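Local coordinates for putative carboxynorspermidine decarboxylase protein (Sinorhizobium meliloti, PDB 3MT1) that probably catalyses the decarboxylation of carboxynorspermidine and carboxyspermidine to norspermidine and spermidine with the help of pyridoxal 5'-phosphate, at residues L172-L177 and S213-A218; G199-G204 and S235-T240; G71-A76 and Q226-P231; L65-F70 and V90-K95; S58-V63 and D83-E88. One frame throughout, in Å; residues are numbered along the deposited sequence.

Contact 1 of 5, residues L172-L177 and S213-A218; sequences LFDRML and SARLRA
Arg-215 reaches from helix 209-223 to Asp-174 and Leu-177 on helix 170-190, two neighbouring outer helices of the alpha/beta barrel. The local axes run nearly parallel, 8° apart, at a spacing of 11.5 Å, wide enough to need long side chains. The chain of Arg-215 leaves CB with CG trans to the backbone N (chi1 178°), which brings CG near both Asp-174 OD1 and Leu-177 CD2; the bend at chi2 then directs CD and NE to Asp-174. CD lies 3.4 Å from Asp-174 OD1, and NE donates to that same oxygen in a salt bridge. The carboxylate stands almost upright to the guanidinium, yet OD1 lies in the guanidinium plane. At the tip, NH2 turns on to a second acid, Glu-181, one helical turn beyond Leu-177. Deeper in, Phe-173 CZ meets Leu-216 CD2 at 4.2 Å, apolar residues suiting the side that faces the barrel. Leucine serves at 177 because its branched end can lay a methyl on a flat cation: CD2 sits over the centre of the Arg-215 guanidinium, 3.5 Å from CZ.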
# COMPACT_ATOMS: atom_id res chain seq x y z
N LEU B 172 -20.94 24.91 -4.88
CA LEU B 172 -19.50 25.00 -5.14
C LEU B 172 -19.14 24.46 -6.50
O LEU B 172 -18.36 25.08 -7.22
CB LEU B 172 -18.66 24.30 -4.07
CG LEU B 172 -17.18 24.13 -4.44
CD1 LEU B 172 -16.43 25.46 -4.49
CD2 LEU B 172 -16.48 23.16 -3.49
N PHE B 173 -19.70 23.29 -6.84
CA PHE B 173 -19.58 22.76 -8.21
C PHE B 173 -20.07 23.81 -9.22
O PHE B 173 -19.41 24.08 -10.24
CB PHE B 173 -20.35 21.44 -8.40
CG PHE B 173 -20.48 21.04 -9.85
CD1 PHE B 173 -19.39 20.56 -10.55
CD2 PHE B 173 -21.69 21.21 -10.53
CE1 PHE B 173 -19.50 20.22 -11.89
CE2 PHE B 173 -21.81 20.87 -11.89
CZ PHE B 173 -20.71 20.37 -12.56
N ASP B 174 -21.22 24.41 -8.94
CA ASP B 174 -21.75 25.41 -9.87
C ASP B 174 -20.76 26.54 -10.19
O ASP B 174 -20.61 26.91 -11.36
CB ASP B 174 -23.06 26.03 -9.41
CG ASP B 174 -23.56 27.07 -10.39
OD1 ASP B 174 -23.55 26.76 -11.62
OD2 ASP B 174 -23.90 28.20 -9.95
N ARG B 175 -20.08 27.05 -9.16
CA ARG B 175 -19.07 28.07 -9.36
C ARG B 175 -17.85 27.58 -10.13
O ARG B 175 -17.30 28.31 -10.93
CB ARG B 175 -18.64 28.68 -8.04
CG ARG B 175 -19.82 29.31 -7.38
CD ARG B 175 -19.43 30.31 -6.38
NE ARG B 175 -20.60 31.03 -5.94
CZ ARG B 175 -20.96 32.22 -6.42
NH1 ARG B 175 -20.20 32.80 -7.36
NH2 ARG B 175 -22.05 32.82 -5.96
N MSE B 176 -17.45 26.34 -9.90
CA MSE B 176 -16.26 25.81 -10.56
C MSE B 176 -16.49 25.61 -12.04
O MSE B 176 -15.61 25.89 -12.87
CB MSE B 176 -15.87 24.51 -9.90
CG MSE B 176 -15.77 24.68 -8.43
SE MSE B 176 -13.94 24.69 -7.88
CE MSE B 176 -13.94 22.81 -7.34
N LEU B 177 -17.69 25.15 -12.38
CA LEU B 177 -18.09 25.05 -13.75
C LEU B 177 -18.13 26.45 -14.39
O LEU B 177 -17.86 26.62 -15.59
CB LEU B 177 -19.45 24.37 -13.82
CG LEU B 177 -19.91 23.99 -15.21
CD1 LEU B 177 -18.88 23.08 -15.92
CD2 LEU B 177 -21.29 23.36 -15.15
N SER B 213 -28.49 18.16 -12.70
CA SER B 213 -28.84 17.71 -14.05
C SER B 213 -29.17 18.86 -14.99
O SER B 213 -28.76 18.86 -16.15
CB SER B 213 -30.07 16.79 -14.02
OG SER B 213 -29.74 15.54 -13.43
N ALA B 214 -29.90 19.84 -14.47
CA ALA B 214 -30.33 21.00 -15.24
C ALA B 214 -29.14 21.89 -15.58
O ALA B 214 -29.07 22.48 -16.65
CB ALA B 214 -31.36 21.78 -14.46
N ARG B 215 -28.19 21.96 -14.66
CA ARG B 215 -26.99 22.73 -14.88
C ARG B 215 -26.09 22.03 -15.92
O ARG B 215 -25.42 22.69 -16.72
CB ARG B 215 -26.25 22.97 -13.55
CG ARG B 215 -24.95 23.73 -13.68
CD ARG B 215 -25.19 25.19 -14.10
NE ARG B 215 -23.94 25.94 -14.30
CZ ARG B 215 -23.36 26.15 -15.49
NH1 ARG B 215 -23.90 25.65 -16.59
NH2 ARG B 215 -22.25 26.85 -15.58
N LEU B 216 -26.09 20.69 -15.90
CA LEU B 216 -25.39 19.88 -16.88
C LEU B 216 -25.99 20.10 -18.27
O LEU B 216 -25.26 20.34 -19.24
CB LEU B 216 -25.40 18.39 -16.47
CG LEU B 216 -24.56 17.94 -15.24
CD1 LEU B 216 -24.66 16.47 -14.92
CD2 LEU B 216 -23.11 18.30 -15.39
N ARG B 217 -27.33 20.06 -18.36
CA ARG B 217 -28.02 20.32 -19.61
C ARG B 217 -27.58 21.63 -20.26
O ARG B 217 -27.29 21.68 -21.46
CB ARG B 217 -29.54 20.32 -19.41
CG ARG B 217 -30.21 18.96 -19.61
CD ARG B 217 -31.40 19.02 -20.59
NE ARG B 217 -32.00 17.69 -20.74
CZ ARG B 217 -31.59 16.76 -21.60
NH1 ARG B 217 -30.57 16.98 -22.41
NH2 ARG B 217 -32.20 15.58 -21.64
N ALA B 218 -27.55 22.69 -19.45
CA ALA B 218 -27.29 24.04 -19.95
C ALA B 218 -25.85 24.22 -20.47
O ALA B 218 -25.60 24.91 -21.46
CB ALA B 218 -27.62 25.06 -18.89

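Contact 2 of 5, residues G199-G204 and S235-T240. With SO4 (sulfate ion), chain D.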
# COMPACT_ATOMS: atom_id res chain seq x y z
N GLY B 199 -14.89 13.48 -8.29
CA GLY B 199 -14.81 14.29 -7.10
C GLY B 199 -16.11 14.99 -6.78
O GLY B 199 -16.15 15.79 -5.85
N ILE B 200 -17.17 14.71 -7.55
CA ILE B 200 -18.48 15.37 -7.35
C ILE B 200 -19.46 14.41 -6.71
O ILE B 200 -19.87 13.42 -7.35
CB ILE B 200 -19.14 15.92 -8.71
CG1 ILE B 200 -18.11 16.57 -9.65
CG2 ILE B 200 -20.32 16.89 -8.41
CD1 ILE B 200 -18.57 16.60 -11.13
N HIS B 201 -19.89 14.70 -5.49
CA HIS B 201 -20.67 13.74 -4.70
C HIS B 201 -22.17 13.86 -4.91
O HIS B 201 -22.93 14.14 -3.96
CB HIS B 201 -20.31 13.86 -3.21
CG HIS B 201 -20.28 12.54 -2.49
ND1 HIS B 201 -21.32 12.10 -1.70
CD2 HIS B 201 -19.35 11.56 -2.47
CE1 HIS B 201 -21.02 10.92 -1.19
NE2 HIS B 201 -19.83 10.56 -1.65
N PHE B 202 -22.60 13.65 -6.17
CA PHE B 202 -24.01 13.80 -6.53
C PHE B 202 -24.93 12.64 -6.16
O PHE B 202 -26.15 12.76 -6.27
CB PHE B 202 -24.20 14.20 -7.99
CG PHE B 202 -23.65 13.21 -8.96
CD1 PHE B 202 -24.46 12.20 -9.46
CD2 PHE B 202 -22.33 13.30 -9.38
CE1 PHE B 202 -23.97 11.28 -10.37
CE2 PHE B 202 -21.82 12.37 -10.28
CZ PHE B 202 -22.65 11.36 -10.78
N THR B 203 -24.34 11.53 -5.73
CA THR B 203 -25.07 10.38 -5.20
C THR B 203 -25.31 10.47 -3.68
O THR B 203 -25.89 9.56 -3.08
CB THR B 203 -24.33 9.02 -5.49
OG1 THR B 203 -23.01 9.05 -4.93
CG2 THR B 203 -24.25 8.73 -6.99
N GLY B 204 -24.84 11.54 -3.04
CA GLY B 204 -25.08 11.69 -1.62
C GLY B 204 -26.56 11.89 -1.34
O GLY B 204 -27.32 12.38 -2.18
N SER B 235 -19.84 6.47 -7.06
CA SER B 235 -20.45 5.20 -7.45
C SER B 235 -20.63 4.24 -6.28
O SER B 235 -21.55 3.42 -6.27
CB SER B 235 -19.56 4.52 -8.49
OG SER B 235 -19.33 5.41 -9.55
N ILE B 236 -19.74 4.36 -5.31
CA ILE B 236 -19.47 3.27 -4.42
C ILE B 236 -19.68 3.66 -2.94
O ILE B 236 -19.53 2.84 -2.04
CB ILE B 236 -18.05 2.76 -4.75
CG1 ILE B 236 -18.10 1.29 -4.99
CG2 ILE B 236 -16.91 3.24 -3.81
CD1 ILE B 236 -18.48 1.01 -6.40
N THR B 237 -20.05 4.93 -2.76
CA THR B 237 -20.25 5.57 -1.47
C THR B 237 -21.20 4.74 -0.59
O THR B 237 -22.26 4.32 -1.04
CB THR B 237 -20.76 7.05 -1.69
OG1 THR B 237 -20.52 7.86 -0.52
CG2 THR B 237 -22.25 7.11 -2.04
N LYS B 238 -20.78 4.49 0.65
CA LYS B 238 -21.64 3.83 1.66
C LYS B 238 -22.18 2.46 1.23
O LYS B 238 -23.16 1.96 1.80
CB LYS B 238 -22.82 4.75 2.04
CG LYS B 238 -22.39 6.04 2.73
CD LYS B 238 -23.57 6.98 2.88
CE LYS B 238 -23.24 8.37 2.29
NZ LYS B 238 -22.14 9.09 3.04
N SER B 239 -21.54 1.85 0.24
CA SER B 239 -22.05 0.61 -0.30
C SER B 239 -21.42 -0.58 0.36
O SER B 239 -22.00 -1.67 0.35
CB SER B 239 -21.78 0.49 -1.79
OG SER B 239 -20.44 0.05 -2.00
N THR B 240 -20.21 -0.38 0.89
CA THR B 240 -19.37 -1.49 1.28
C THR B 240 -18.82 -1.32 2.69
O THR B 240 -18.49 -0.23 3.09
CB THR B 240 -18.20 -1.60 0.28
OG1 THR B 240 -18.73 -1.73 -1.06
CG2 THR B 240 -17.25 -2.77 0.59
S SO4 D . -13.29 10.42 -7.33
O1 SO4 D . -12.96 11.55 -6.47
O2 SO4 D . -13.26 9.17 -6.58
O3 SO4 D . -14.66 10.68 -7.79
O4 SO4 D . -12.40 10.34 -8.49
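Polar contact between the two loops rests on His-201 and Thr-237, whose side chains approach from opposite directions. The imidazole presents its edge, and Thr-237 OG1 lies near the ring plane, 3.0 Å from His-201 NE2. The N-H points well off the oxygen, at 121°, so this hydrogen bond is weak. OG1 is placed there by a chi1 of -159°, which sets it trans to the backbone N and leaves the methyl CG2 between that N and the carbonyl carbon, within touch of Thr-203.

Van der Waals contact follows from that methyl: Thr-237 CG2 packs 3.6 Å from Thr-203 OG1 as the two side chains slide past each other. Threonine suits both places, offering a methyl on one branch and a hydroxyl on the other; the hydroxyl of Thr-203 is engaged by the carbonyl of Ala-234.

Turns shape both partners. His-201 begins a type I turn ending at Gly-204, while Ile-236 to Ser-239 form a type II turn whose Ile-236 O accepts from both Ser-239 N and Ser-239 OG.

Anion binding occupies the start of the first loop, after barrel strand 193-195. Gly-199 N donates to sulfate O3 at 2.9 Å and 167°; Gly-232 N, Glu-233 N and Tyr-324 OH also bind the ion, probably from the crystallisation liquor. Three amides and a hydroxyl at the barrel's C-terminal end are consistent with a cofactor-phosphate site, close to Glu-233, a predicted substrate ligand.

Contact 3 of 5, residues G71-A76 and Q226-P231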
# COMPACT_ATOMS: atom_id res chain seq x y z
N GLY B 71 -16.81 -3.31 -20.58
CA GLY B 71 -17.39 -3.07 -21.89
C GLY B 71 -17.88 -1.65 -22.05
O GLY B 71 -17.54 -0.78 -21.23
N LYS B 72 -18.69 -1.41 -23.08
CA LYS B 72 -19.26 -0.09 -23.39
C LYS B 72 -18.12 0.90 -23.74
O LYS B 72 -17.16 0.49 -24.38
CB LYS B 72 -20.18 0.42 -22.27
CG LYS B 72 -21.49 -0.40 -22.03
CD LYS B 72 -22.52 0.45 -21.24
CE LYS B 72 -23.92 -0.16 -21.20
NZ LYS B 72 -24.90 0.72 -20.46
N GLU B 73 -18.21 2.16 -23.34
CA GLU B 73 -17.17 3.12 -23.67
C GLU B 73 -15.98 3.04 -22.70
O GLU B 73 -16.16 3.05 -21.46
CB GLU B 73 -17.75 4.55 -23.65
CG GLU B 73 -17.57 5.28 -24.99
CD GLU B 73 -17.98 6.74 -24.97
OE1 GLU B 73 -19.21 7.01 -25.09
OE2 GLU B 73 -17.06 7.60 -24.86
N THR B 74 -14.77 2.97 -23.24
CA THR B 74 -13.57 3.02 -22.40
C THR B 74 -12.71 4.23 -22.72
O THR B 74 -12.38 4.48 -23.88
CB THR B 74 -12.70 1.69 -22.48
OG1 THR B 74 -11.73 1.81 -23.52
CG2 THR B 74 -13.55 0.46 -22.71
N HIS B 75 -12.36 4.98 -21.69
CA HIS B 75 -11.51 6.18 -21.81
C HIS B 75 -10.18 5.91 -21.18
O HIS B 75 -10.11 5.31 -20.10
CB HIS B 75 -12.14 7.40 -21.13
CG HIS B 75 -13.29 7.99 -21.88
ND1 HIS B 75 -13.66 9.31 -21.75
CD2 HIS B 75 -14.15 7.44 -22.78
CE1 HIS B 75 -14.72 9.54 -22.51
NE2 HIS B 75 -15.03 8.42 -23.16
N ALA B 76 -9.13 6.32 -21.86
CA ALA B 76 -7.79 6.16 -21.33
C ALA B 76 -7.18 7.51 -20.99
O ALA B 76 -7.30 8.46 -21.76
CB ALA B 76 -6.90 5.39 -22.32
N GLN B 226 -20.91 16.68 -25.82
CA GLN B 226 -21.33 15.60 -24.92
C GLN B 226 -20.54 15.67 -23.58
O GLN B 226 -19.30 15.77 -23.57
CB GLN B 226 -21.16 14.24 -25.58
CG GLN B 226 -21.42 13.07 -24.65
CD GLN B 226 -22.91 12.88 -24.34
OE1 GLN B 226 -23.74 12.80 -25.27
NE2 GLN B 226 -23.25 12.75 -23.05
N ILE B 227 -21.27 15.64 -22.47
CA ILE B 227 -20.62 15.67 -21.18
C ILE B 227 -20.36 14.25 -20.70
O ILE B 227 -21.20 13.36 -20.83
CB ILE B 227 -21.43 16.47 -20.13
CG1 ILE B 227 -21.42 17.96 -20.49
CG2 ILE B 227 -20.81 16.32 -18.72
CD1 ILE B 227 -22.29 18.78 -19.56
N TYR B 228 -19.16 14.07 -20.17
CA TYR B 228 -18.77 12.89 -19.39
C TYR B 228 -18.55 13.24 -17.92
O TYR B 228 -17.95 14.26 -17.59
CB TYR B 228 -17.52 12.26 -19.96
CG TYR B 228 -17.81 11.62 -21.27
CD1 TYR B 228 -18.25 10.29 -21.35
CD2 TYR B 228 -17.67 12.34 -22.44
CE1 TYR B 228 -18.52 9.69 -22.58
CE2 TYR B 228 -17.94 11.76 -23.67
CZ TYR B 228 -18.37 10.45 -23.74
OH TYR B 228 -18.65 9.92 -24.99
N LEU B 229 -19.09 12.40 -17.06
CA LEU B 229 -18.79 12.45 -15.66
C LEU B 229 -17.93 11.23 -15.39
O LEU B 229 -18.11 10.19 -16.04
CB LEU B 229 -20.07 12.39 -14.86
CG LEU B 229 -21.02 13.58 -14.92
CD1 LEU B 229 -22.29 13.22 -14.20
CD2 LEU B 229 -20.43 14.85 -14.32
N GLU B 230 -16.99 11.36 -14.44
CA GLU B 230 -16.12 10.24 -14.05
C GLU B 230 -16.31 9.88 -12.58
O GLU B 230 -15.39 10.02 -11.77
CB GLU B 230 -14.67 10.62 -14.25
CG GLU B 230 -14.17 10.70 -15.68
CD GLU B 230 -12.77 11.34 -15.76
OE1 GLU B 230 -11.92 11.12 -14.84
OE2 GLU B 230 -12.50 12.06 -16.75
N PRO B 231 -17.50 9.43 -12.20
CA PRO B 231 -17.60 9.23 -10.75
C PRO B 231 -16.78 8.05 -10.22
O PRO B 231 -17.02 6.90 -10.61
CB PRO B 231 -19.08 8.92 -10.56
CG PRO B 231 -19.52 8.32 -11.94
CD PRO B 231 -18.78 9.17 -12.90
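Inside the closed eight-stranded parallel barrel, strands 73-77 and 226-229 face each other across the interior, and Tyr-228 meets His-75 and Glu-73 there. The two rings form an inclined edge-to-face pair, centroids 4.6 Å apart and planes at 56°, with the histidine edge directed at the tyrosine face. His-75 CE1 stands over the centre of that face, and both rings leave their strands with CG trans to the carbonyl carbon. Aromatic residues suit such an interior because they are large enough to bridge it. The phenol OH of Tyr-228 arrives at the Glu-73 carboxylate, 3.0 Å from OE1 and 2.8 Å from OE2, with the carboxylate nearly perpendicular to the ring. Lys-95 from strand 95-98 joins them, bridging to Glu-73 OE2 and bonded to Tyr-228 OH, so the acid probably has its charge compensated. Glu-73 OE2 also accepts a straight bond, 2.8 Å and 163°, from His-75 NE2: OE2 lies in the imidazole plane, while NE2 meets it on the anti side, tilted 32° out of the carboxylate plane.

Contact 4 of 5, residues L65-F70 and V90-K95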
# COMPACT_ATOMS: atom_id res chain seq x y z
N LEU B 65 -8.74 -3.76 -18.26
CA LEU B 65 -9.75 -4.30 -17.38
C LEU B 65 -11.11 -3.75 -17.77
O LEU B 65 -12.06 -4.51 -17.78
CB LEU B 65 -9.45 -3.99 -15.90
CG LEU B 65 -10.52 -4.42 -14.89
CD1 LEU B 65 -10.53 -5.93 -14.69
CD2 LEU B 65 -10.28 -3.78 -13.60
N GLY B 66 -11.20 -2.45 -18.10
CA GLY B 66 -12.47 -1.80 -18.41
C GLY B 66 -13.03 -2.34 -19.71
O GLY B 66 -14.22 -2.63 -19.80
N ARG B 67 -12.17 -2.47 -20.73
CA ARG B 67 -12.58 -3.06 -22.00
C ARG B 67 -13.02 -4.50 -21.84
O ARG B 67 -14.13 -4.83 -22.24
CB ARG B 67 -11.51 -2.92 -23.09
CG ARG B 67 -11.79 -3.71 -24.42
CD ARG B 67 -13.11 -3.34 -25.15
NE ARG B 67 -13.07 -1.98 -25.69
CZ ARG B 67 -14.00 -1.03 -25.50
NH1 ARG B 67 -15.11 -1.28 -24.79
NH2 ARG B 67 -13.83 0.18 -26.04
N GLU B 68 -12.19 -5.34 -21.22
CA GLU B 68 -12.51 -6.78 -21.14
C GLU B 68 -13.62 -7.16 -20.19
O GLU B 68 -14.31 -8.12 -20.46
CB GLU B 68 -11.26 -7.60 -20.83
CG GLU B 68 -10.26 -7.52 -22.00
CD GLU B 68 -9.00 -8.35 -21.82
OE1 GLU B 68 -8.89 -9.08 -20.80
OE2 GLU B 68 -8.11 -8.28 -22.70
N ARG B 69 -13.82 -6.44 -19.10
CA ARG B 69 -14.80 -6.91 -18.12
C ARG B 69 -15.92 -5.92 -17.94
O ARG B 69 -16.92 -6.22 -17.31
CB ARG B 69 -14.16 -7.10 -16.72
CG ARG B 69 -13.07 -8.08 -16.56
CD ARG B 69 -13.51 -9.46 -16.88
NE ARG B 69 -12.41 -10.38 -16.71
CZ ARG B 69 -12.54 -11.70 -16.68
NH1 ARG B 69 -13.75 -12.27 -16.80
NH2 ARG B 69 -11.46 -12.46 -16.51
N PHE B 70 -15.75 -4.69 -18.39
CA PHE B 70 -16.83 -3.75 -18.20
C PHE B 70 -17.56 -3.49 -19.49
O PHE B 70 -18.77 -3.47 -19.50
CB PHE B 70 -16.36 -2.45 -17.55
CG PHE B 70 -17.49 -1.61 -17.00
CD1 PHE B 70 -18.38 -0.95 -17.85
CD2 PHE B 70 -17.67 -1.48 -15.64
CE1 PHE B 70 -19.42 -0.21 -17.33
CE2 PHE B 70 -18.70 -0.70 -15.11
CZ PHE B 70 -19.56 -0.07 -15.94
N VAL B 90 -4.24 2.21 -27.15
CA VAL B 90 -5.09 2.69 -28.24
C VAL B 90 -6.09 1.63 -28.71
O VAL B 90 -7.24 1.94 -28.98
CB VAL B 90 -4.28 3.26 -29.44
CG1 VAL B 90 -5.18 3.41 -30.70
CG2 VAL B 90 -3.69 4.62 -29.05
N SER B 91 -5.66 0.39 -28.78
CA SER B 91 -6.56 -0.66 -29.22
C SER B 91 -7.66 -1.01 -28.23
O SER B 91 -8.62 -1.61 -28.62
CB SER B 91 -5.78 -1.91 -29.57
OG SER B 91 -5.22 -2.44 -28.40
N HIS B 92 -7.55 -0.64 -26.96
CA HIS B 92 -8.64 -0.91 -25.99
C HIS B 92 -9.56 0.29 -25.84
O HIS B 92 -10.71 0.13 -25.51
CB HIS B 92 -8.12 -1.29 -24.57
CG HIS B 92 -7.40 -2.60 -24.48
ND1 HIS B 92 -8.01 -3.81 -24.72
CD2 HIS B 92 -6.12 -2.89 -24.15
CE1 HIS B 92 -7.13 -4.79 -24.56
NE2 HIS B 92 -5.98 -4.25 -24.21
N ALA B 93 -9.04 1.49 -26.09
CA ALA B 93 -9.75 2.72 -25.76
C ALA B 93 -10.61 3.24 -26.91
O ALA B 93 -10.26 3.07 -28.07
CB ALA B 93 -8.76 3.80 -25.33
N ASP B 94 -11.73 3.89 -26.58
CA ASP B 94 -12.52 4.66 -27.55
C ASP B 94 -12.11 6.12 -27.57
O ASP B 94 -12.20 6.79 -28.58
CB ASP B 94 -13.99 4.56 -27.19
CG ASP B 94 -14.51 3.16 -27.36
OD1 ASP B 94 -14.31 2.60 -28.46
OD2 ASP B 94 -15.09 2.60 -26.40
N LYS B 95 -11.68 6.60 -26.43
CA LYS B 95 -11.15 7.92 -26.32
C LYS B 95 -9.84 7.80 -25.57
O LYS B 95 -9.65 6.89 -24.73
CB LYS B 95 -12.15 8.84 -25.62
CG LYS B 95 -13.37 9.10 -26.52
CD LYS B 95 -14.30 10.17 -25.99
CE LYS B 95 -15.58 10.34 -26.82
NZ LYS B 95 -16.41 9.09 -26.77
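The guanidinium of Arg-67 carries the carboxylate of Asp-94 at its edge, almost exactly in plane, and the imidazole of His-92 takes the aliphatic part of the same arginine at its own edge, where Arg-67 CG comes 3.8 Å from His-92 ND1. Guanidinium and imidazole planes are inclined at 49°, so the two do not stack. Over toward the exposed side, Glu-68 OE2 approaches His-92 CE1 obliquely at 4.1 Å, while its stronger partner is Arg-64.

From helix 60-70 the arginine starts with CG trans to the backbone N (chi1 171°) and then folds at chi2 and chi3, which brings its head down to the end of helix 83-92. There Arg-67 NE makes a weak hydrogen bond to His-92 O, 3.2 Å away and bent to 120°. Arg-67 NH2 forms the salt bridge to Asp-94 OD2 at 2.8 Å, coming from above the carboxylate plane. NH1 is bonded to Lys-72 O.

Arginine fits because one head can serve a carboxylate and carbonyls together. Thr-74 of strand 73-77 also uses Asp-94 OD2 and His-92 O, through its N and OG1 respectively, so helix, helix end and strand meet in one polar cluster. The cation probably stabilises the acid and His-92 O.

Contact 5 of 5, residues S58-V63 and D83-E88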
# COMPACT_ATOMS: atom_id res chain seq x y z
N SER B 58 -6.30 5.07 -15.87
CA SER B 58 -5.05 5.79 -15.93
C SER B 58 -3.83 4.94 -16.16
O SER B 58 -2.74 5.37 -15.86
CB SER B 58 -4.87 6.64 -14.67
OG SER B 58 -5.28 5.92 -13.53
N SER B 59 -4.01 3.73 -16.68
CA SER B 59 -2.91 2.81 -16.93
C SER B 59 -3.37 1.78 -17.94
O SER B 59 -4.57 1.59 -18.16
CB SER B 59 -2.52 2.07 -15.66
OG SER B 59 -3.54 1.18 -15.24
N LEU B 60 -2.40 1.15 -18.59
CA LEU B 60 -2.66 0.01 -19.42
C LEU B 60 -3.57 -1.01 -18.72
O LEU B 60 -4.65 -1.32 -19.23
CB LEU B 60 -1.36 -0.68 -19.87
CG LEU B 60 -1.60 -1.99 -20.63
CD1 LEU B 60 -2.59 -1.76 -21.77
CD2 LEU B 60 -0.29 -2.63 -21.17
N PHE B 61 -3.17 -1.52 -17.57
CA PHE B 61 -3.97 -2.58 -17.00
C PHE B 61 -5.41 -2.14 -16.74
O PHE B 61 -6.34 -2.91 -16.95
CB PHE B 61 -3.32 -3.14 -15.78
CG PHE B 61 -2.09 -3.96 -16.05
CD1 PHE B 61 -1.69 -4.27 -17.34
CD2 PHE B 61 -1.34 -4.47 -14.99
CE1 PHE B 61 -0.56 -5.02 -17.59
CE2 PHE B 61 -0.21 -5.28 -15.22
CZ PHE B 61 0.18 -5.55 -16.53
N GLU B 62 -5.59 -0.89 -16.36
CA GLU B 62 -6.94 -0.42 -16.09
C GLU B 62 -7.81 -0.33 -17.34
O GLU B 62 -8.96 -0.83 -17.34
CB GLU B 62 -6.96 0.86 -15.25
CG GLU B 62 -6.69 0.58 -13.78
CD GLU B 62 -6.80 1.82 -12.80
OE1 GLU B 62 -6.84 3.00 -13.24
OE2 GLU B 62 -6.85 1.56 -11.56
N VAL B 63 -7.26 0.26 -18.41
CA VAL B 63 -7.96 0.27 -19.68
C VAL B 63 -8.29 -1.13 -20.21
O VAL B 63 -9.40 -1.36 -20.69
CB VAL B 63 -7.28 1.15 -20.76
CG1 VAL B 63 -6.13 0.39 -21.50
CG2 VAL B 63 -8.34 1.60 -21.78
N ASP B 83 5.82 4.22 -24.65
CA ASP B 83 5.87 3.84 -26.07
C ASP B 83 5.63 2.34 -26.28
O ASP B 83 4.95 1.93 -27.24
CB ASP B 83 7.22 4.25 -26.66
CG ASP B 83 7.76 5.57 -26.09
OD1 ASP B 83 8.08 6.48 -26.91
OD2 ASP B 83 7.87 5.68 -24.82
N ASN B 84 6.17 1.53 -25.38
CA ASN B 84 5.95 0.10 -25.40
C ASN B 84 4.52 -0.27 -24.97
O ASN B 84 4.19 -1.45 -24.92
CB ASN B 84 6.98 -0.60 -24.49
CG ASN B 84 6.73 -0.34 -22.98
OD1 ASN B 84 6.23 0.73 -22.58
ND2 ASN B 84 7.05 -1.33 -22.15
N GLU B 85 3.69 0.73 -24.63
CA GLU B 85 2.31 0.48 -24.19
C GLU B 85 1.24 1.15 -25.06
O GLU B 85 0.16 0.59 -25.28
CB GLU B 85 2.11 0.92 -22.73
CG GLU B 85 2.89 0.08 -21.71
CD GLU B 85 2.49 0.38 -20.26
OE1 GLU B 85 1.65 1.30 -20.06
OE2 GLU B 85 3.01 -0.30 -19.33
N ILE B 86 1.54 2.37 -25.52
CA ILE B 86 0.60 3.20 -26.28
C ILE B 86 -0.28 2.46 -27.27
O ILE B 86 -1.49 2.72 -27.35
CB ILE B 86 1.34 4.37 -27.03
CG1 ILE B 86 0.37 5.44 -27.53
CG2 ILE B 86 2.18 3.85 -28.20
CD1 ILE B 86 -0.59 6.00 -26.51
N ASP B 87 0.32 1.55 -28.03
CA ASP B 87 -0.40 0.88 -29.08
C ASP B 87 -1.45 -0.03 -28.48
O ASP B 87 -2.55 -0.12 -29.00
CB ASP B 87 0.54 0.12 -30.02
CG ASP B 87 0.95 0.96 -31.29
OD1 ASP B 87 0.02 1.46 -32.01
OD2 ASP B 87 2.18 1.11 -31.58
N GLU B 88 -1.12 -0.67 -27.36
CA GLU B 88 -2.08 -1.52 -26.73
C GLU B 88 -3.14 -0.65 -26.07
O GLU B 88 -4.33 -1.00 -26.05
CB GLU B 88 -1.44 -2.45 -25.73
CG GLU B 88 -2.33 -3.64 -25.45
CD GLU B 88 -1.80 -4.57 -24.36
OE1 GLU B 88 -0.55 -4.82 -24.33
OE2 GLU B 88 -2.64 -5.05 -23.53
O HOH W 1 0.52 1.64 -17.85
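Leu-60, in the first turn of helix 60-70, leans on Glu-85 and Glu-88 of helix 83-92, the next outer helix of the alpha/beta barrel. Its CG lies trans to the backbone N (chi1 174°), which carries both methyls toward the neighbour. Leu-60 CD1 touches Glu-88 OE2 at 3.7 Å, and CD2 lies 3.9 Å from Glu-88 OE1, so the leucine fork covers the carboxylate, the two side chains crossing at roughly a right angle. Glu-88 reaches there extended beyond CG, and its OE2 has weak polar partners in Arg-64 and His-92. Glu-85 starts differently, with CG trans to the carbonyl carbon (chi1 -67°), and extends so that OE1 comes 3.6 Å from Leu-60 CB. Glutamate suits position 88, its CB and CG adding apolar contact while the carboxylate keeps polar partners. Ser-59 is the N-cap, its OG accepting from Glu-62 N at 3.1 Å and bonded also to Asn-333 O of the second subunit. A water accepts from Leu-60 N at 3.1 Å and donates to Glu-85 OE1 at a short 2.5 Å, its exact place less sure.

From the N terminus, helix 60-70 comes first and opens both contact 5 and contact 4, whose segments alternate along the chain; each closes on helix 83-92 or just beyond it, with strand 73-77 lying between. Contact 3 starts on that strand, crosses contacts 4 and 5, and closes only at strand 226-229, joining the third and eighth strands through the barrel interior. Within its long loop lies contact 1, pairing helices 170-190 and 209-223. Contact 2 opens between those helices and closes after strand 226-229, so it crosses both contact 1 and contact 3. Leu-229 touches Leu-216 of contact 1 and Phe-202 of contact 2, whereas contacts 4 and 5 also meet the second subunit.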